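Local coordinates for endonuclease and methylase LlaGI (Lactococcus lactis, PDB 5FFJ), which recognises a specific DNA sequence as a single-chain Type ISP restriction-modification enzyme that combines methyltransferase, helicase-like ATPase and, in its full-length form, nuclease activities, at a contact of chain A with DNA. Residues are numbered along the deposited sequence; one frame, centred on the assembly and turned at random.

A contact of chain A with DNA. Residues 1059, 1122, 1162-1163, 1165, 1203. With nucleotides of chain B; nucleotides of chain C.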
loop_
_atom_site.group_PDB
_atom_site.type_symbol
_atom_site.label_atom_id
_atom_site.label_comp_id
_atom_site.label_asym_id
_atom_site.label_seq_id
_atom_site.Cartn_x
_atom_site.Cartn_y
_atom_site.Cartn_z
ATOM N N ILE A 1059 -33.170 -1.599 -0.907
ATOM C CA ILE A 1059 -31.870 -2.239 -1.012
ATOM C C ILE A 1059 -31.186 -2.189 0.352
ATOM O O ILE A 1059 -31.416 -1.270 1.136
ATOM C CB ILE A 1059 -31.014 -1.580 -2.113
ATOM C CG1 ILE A 1059 -30.550 -0.182 -1.713
ATOM C CG2 ILE A 1059 -31.825 -1.464 -3.398
ATOM C CD1 ILE A 1059 -29.621 0.432 -2.744
ATOM N N ARG A 1122 -18.465 10.428 4.511
ATOM C CA ARG A 1122 -18.795 11.692 3.859
ATOM C C ARG A 1122 -19.841 12.470 4.648
ATOM O O ARG A 1122 -19.606 13.610 5.046
ATOM C CB ARG A 1122 -19.301 11.453 2.436
ATOM C CG ARG A 1122 -19.759 12.726 1.737
ATOM C CD ARG A 1122 -19.975 12.514 0.247
ATOM N NE ARG A 1122 -21.024 11.539 -0.024
ATOM C CZ ARG A 1122 -21.520 11.287 -1.230
ATOM N NH1 ARG A 1122 -21.066 11.943 -2.291
ATOM N NH2 ARG A 1122 -22.476 10.379 -1.378
ATOM N N GLU A 1162 -24.548 5.820 7.281
ATOM C CA GLU A 1162 -24.424 6.551 6.023
ATOM C C GLU A 1162 -25.649 6.359 5.126
ATOM O O GLU A 1162 -26.089 7.289 4.449
ATOM C CB GLU A 1162 -23.164 6.110 5.277
ATOM C CG GLU A 1162 -22.780 7.009 4.113
ATOM C CD GLU A 1162 -22.179 8.332 4.559
ATOM O OE1 GLU A 1162 -21.883 8.482 5.765
ATOM O OE2 GLU A 1162 -21.998 9.224 3.701
ATOM N N ASN A 1163 -26.188 5.143 5.127
ATOM C CA ASN A 1163 -27.358 4.810 4.320
ATOM C C ASN A 1163 -28.315 3.883 5.062
ATOM O O ASN A 1163 -28.073 2.682 5.172
ATOM C CB ASN A 1163 -26.926 4.166 3.001
ATOM C CG ASN A 1163 -26.865 5.160 1.859
ATOM O OD1 ASN A 1163 -25.789 5.481 1.357
ATOM N ND2 ASN A 1163 -28.028 5.647 1.435
ATOM N N ARG A 1165 -31.480 3.686 4.086
ATOM C CA ARG A 1165 -32.390 3.195 3.054
ATOM C C ARG A 1165 -33.852 3.384 3.473
ATOM O O ARG A 1165 -34.190 4.366 4.139
ATOM C CB ARG A 1165 -32.093 1.724 2.764
ATOM C CG ARG A 1165 -30.613 1.423 2.554
ATOM C CD ARG A 1165 -30.075 2.148 1.337
ATOM N NE ARG A 1165 -28.948 1.453 0.726
ATOM C CZ ARG A 1165 -28.186 1.969 -0.232
ATOM N NH1 ARG A 1165 -28.415 3.192 -0.693
ATOM N NH2 ARG A 1165 -27.189 1.259 -0.729
ATOM N N MET A 1203 -26.656 -4.831 3.378
ATOM C CA MET A 1203 -26.508 -4.887 1.935
ATOM C C MET A 1203 -25.791 -6.166 1.530
ATOM O O MET A 1203 -25.954 -6.649 0.413
ATOM C CB MET A 1203 -25.741 -3.663 1.433
ATOM C CG MET A 1203 -25.639 -3.546 -0.080
ATOM S SD MET A 1203 -24.265 -2.495 -0.552
ATOM C CE MET A 1203 -25.131 -1.112 -1.257
ATOM P P DC B 5 -32.958 10.577 3.379
ATOM O OP1 DC B 5 -34.368 10.283 3.712
ATOM O OP2 DC B 5 -31.906 10.385 4.399
ATOM O "O5'" DC B 5 -32.578 9.689 2.111
ATOM C "C5'" DC B 5 -33.386 9.755 0.952
ATOM C "C4'" DC B 5 -32.674 9.154 -0.241
ATOM O "O4'" DC B 5 -31.536 9.982 -0.607
ATOM C "C3'" DC B 5 -32.114 7.744 -0.016
ATOM O "O3'" DC B 5 -32.721 6.833 -0.924
ATOM C "C2'" DC B 5 -30.608 7.894 -0.256
ATOM C "C1'" DC B 5 -30.536 9.140 -1.119
ATOM N N1 DC B 5 -29.203 9.853 -1.082
ATOM C C2 DC B 5 -28.561 10.202 -2.279
ATOM O O2 DC B 5 -29.098 9.926 -3.358
ATOM N N3 DC B 5 -27.361 10.838 -2.220
ATOM C C4 DC B 5 -26.810 11.120 -1.038
ATOM N N4 DC B 5 -25.626 11.747 -1.027
ATOM C C5 DC B 5 -27.447 10.771 0.189
ATOM C C6 DC B 5 -28.627 10.145 0.121
ATOM P P DC B 6 -32.528 5.247 -0.764
ATOM O OP1 DC B 6 -33.813 4.684 -0.288
ATOM O OP2 DC B 6 -31.284 5.006 0.002
ATOM O "O5'" DC B 6 -32.289 4.754 -2.265
ATOM C "C5'" DC B 6 -33.157 5.207 -3.307
ATOM C "C4'" DC B 6 -32.400 5.347 -4.618
ATOM O "O4'" DC B 6 -31.288 6.281 -4.444
ATOM C "C3'" DC B 6 -31.785 4.045 -5.145
ATOM O "O3'" DC B 6 -32.081 3.864 -6.534
ATOM C "C2'" DC B 6 -30.292 4.225 -4.882
ATOM C "C1'" DC B 6 -30.116 5.726 -5.004
ATOM N N1 DC B 6 -28.907 6.263 -4.274
ATOM C C2 DC B 6 -27.824 6.804 -4.993
ATOM O O2 DC B 6 -27.871 6.841 -6.229
ATOM N N3 DC B 6 -26.750 7.276 -4.304
ATOM C C4 DC B 6 -26.732 7.224 -2.971
ATOM N N4 DC B 6 -25.652 7.697 -2.331
ATOM C C5 DC B 6 -27.817 6.675 -2.229
ATOM C C6 DC B 6 -28.870 6.213 -2.913
ATOM P P DA B 7 -31.896 2.436 -7.233
ATOM O OP1 DA B 7 -32.582 2.470 -8.532
ATOM O OP2 DA B 7 -32.263 1.400 -6.256
ATOM O "O5'" DA B 7 -30.330 2.356 -7.490
ATOM C "C5'" DA B 7 -29.756 2.945 -8.653
ATOM C "C4'" DA B 7 -28.238 2.909 -8.594
ATOM O "O4'" DA B 7 -27.780 3.555 -7.375
ATOM C "C3'" DA B 7 -27.621 1.503 -8.582
ATOM O "O3'" DA B 7 -26.690 1.365 -9.665
ATOM C "C2'" DA B 7 -26.945 1.411 -7.212
ATOM C "C1'" DA B 7 -26.651 2.865 -6.911
ATOM N N9 DA B 7 -26.435 3.172 -5.496
ATOM C C8 DA B 7 -27.203 2.786 -4.431
ATOM N N7 DA B 7 -26.756 3.217 -3.273
ATOM C C5 DA B 7 -25.618 3.936 -3.600
ATOM C C6 DA B 7 -24.682 4.648 -2.820
ATOM N N6 DA B 7 -24.758 4.753 -1.491
ATOM N N1 DA B 7 -23.661 5.249 -3.464
ATOM C C2 DA B 7 -23.587 5.143 -4.797
ATOM N N3 DA B 7 -24.401 4.505 -5.633
ATOM C C4 DA B 7 -25.406 3.916 -4.965
ATOM P P DT B 8 -26.485 -0.049 -10.400
ATOM O OP1 DT B 8 -26.779 0.138 -11.839
ATOM O OP2 DT B 8 -27.226 -1.080 -9.640
ATOM O "O5'" DT B 8 -24.922 -0.346 -10.220
ATOM C "C5'" DT B 8 -23.958 0.676 -10.505
ATOM C "C4'" DT B 8 -22.564 0.258 -10.061
ATOM O "O4'" DT B 8 -22.291 0.803 -8.729
ATOM C "C3'" DT B 8 -22.354 -1.245 -9.919
ATOM O "O3'" DT B 8 -20.998 -1.598 -10.188
ATOM C "C2'" DT B 8 -22.726 -1.464 -8.464
ATOM C "C1'" DT B 8 -22.043 -0.266 -7.827
ATOM N N1 DT B 8 -22.535 0.113 -6.444
ATOM C C2 DT B 8 -21.700 0.827 -5.612
ATOM O O2 DT B 8 -20.577 1.175 -5.928
ATOM N N3 DT B 8 -22.228 1.130 -4.389
ATOM C C4 DT B 8 -23.474 0.797 -3.915
ATOM O O4 DT B 8 -23.844 1.121 -2.797
ATOM C C5 DT B 8 -24.303 0.040 -4.829
ATOM C C7 DT B 8 -25.689 -0.392 -4.428
ATOM C C6 DT B 8 -23.800 -0.262 -6.035
ATOM P P DT C 18 -13.923 8.381 -2.096
ATOM O OP1 DT C 18 -12.772 8.237 -3.015
ATOM O OP2 DT C 18 -13.798 9.271 -0.919
ATOM O "O5'" DT C 18 -15.205 8.818 -2.952
ATOM C "C5'" DT C 18 -15.536 8.090 -4.133
ATOM C "C4'" DT C 18 -16.924 8.439 -4.633
ATOM O "O4'" DT C 18 -17.929 7.688 -3.891
ATOM C "C3'" DT C 18 -17.325 9.919 -4.487
ATOM O "O3'" DT C 18 -17.804 10.420 -5.731
ATOM C "C2'" DT C 18 -18.423 9.879 -3.424
ATOM C "C1'" DT C 18 -19.040 8.530 -3.721
ATOM N N1 DT C 18 -19.949 7.976 -2.663
ATOM C C2 DT C 18 -21.053 7.252 -3.052
ATOM O O2 DT C 18 -21.325 7.031 -4.218
ATOM N N3 DT C 18 -21.828 6.785 -2.027
ATOM C C4 DT C 18 -21.621 6.969 -0.676
ATOM O O4 DT C 18 -22.381 6.508 0.172
ATOM C C5 DT C 18 -20.448 7.743 -0.330
ATOM C C7 DT C 18 -20.113 8.014 1.109
ATOM C C6 DT C 18 -19.678 8.206 -1.330
ATOM P P DG C 19 -17.291 11.821 -6.322
ATOM O OP1 DG C 19 -15.843 11.711 -6.588
ATOM O OP2 DG C 19 -17.793 12.899 -5.441
ATOM O "O5'" DG C 19 -18.042 11.910 -7.728
ATOM C "C5'" DG C 19 -17.817 10.903 -8.713
ATOM C "C4'" DG C 19 -19.033 10.725 -9.608
ATOM O "O4'" DG C 19 -20.063 10.004 -8.881
ATOM C "C3'" DG C 19 -19.687 12.018 -10.074
ATOM O "O3'" DG C 19 -20.233 11.862 -11.394
ATOM C "C2'" DG C 19 -20.759 12.256 -9.014
ATOM C "C1'" DG C 19 -21.183 10.836 -8.643
ATOM N N9 DG C 19 -21.595 10.655 -7.247
ATOM C C8 DG C 19 -20.964 11.130 -6.119
ATOM N N7 DG C 19 -21.557 10.783 -5.007
ATOM C C5 DG C 19 -22.643 10.022 -5.421
ATOM C C6 DG C 19 -23.649 9.373 -4.661
ATOM O O6 DG C 19 -23.784 9.345 -3.428
ATOM N N1 DG C 19 -24.564 8.709 -5.477
ATOM C C2 DG C 19 -24.510 8.673 -6.850
ATOM N N2 DG C 19 -25.478 7.978 -7.466
ATOM N N3 DG C 19 -23.573 9.273 -7.572
ATOM C C4 DG C 19 -22.675 9.927 -6.795
HETATM O O HOH W 1 -22.861 4.219 1.811
#
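The C-terminal specificity domain of this Type ISP enzyme reads two neighbouring base pairs, DC6–DG19 and DA7–DT18 of chains B and C, through the major groove. Arg1122, the first residue of helix 1122-1129, makes the guanine contact. Its CG lies anti to the backbone N (chi1 176°), and a bend at chi3 (62°) turns the guanidinium end-on to the Hoogsteen edge of DG19, NH1 donating to N7 at 3.0 Å and NH2 to the carbonyl O6 at 2.6 Å. Both acceptors lie close to the guanidinium plane, the two-atom grip typical of guanine reading. The same group lies against the preceding base, with NH2 over the face of DT18, 3.4 Å from the ring centroid, in a cation-pi contact. Beside it, carboxylate OE2 of Glu1162 approaches the thymine methyl C7 at 3.4 Å.

On the adenine side, Arg1165 bends at chi2 (-63°) and points both terminal nitrogens at one atom, N7 of DA7, with NH1 at 3.1 Å. NH1 also forms a long, weak salt bridge to the DC6 phosphate. This guanidinium is sandwiched: Ile1059 CD1 sits over the centre of one face and Asn1163 CB near the rim of the other, which should fix the tilt of the plane and keep NH1 and NH2 directed at N7, while the Met1203 methyl CE reaches its edge and packs against C7 of DT8.

Between the two arginines the contact is looser. Asn1163 OD1 comes near the adenine amino N6, whose N-H points away from it, so no hydrogen bond forms. A water instead links OD1, 3.2 Å away, to O4 of DT18 at 2.9 Å, which may let Asn1163 sense the thymine indirectly.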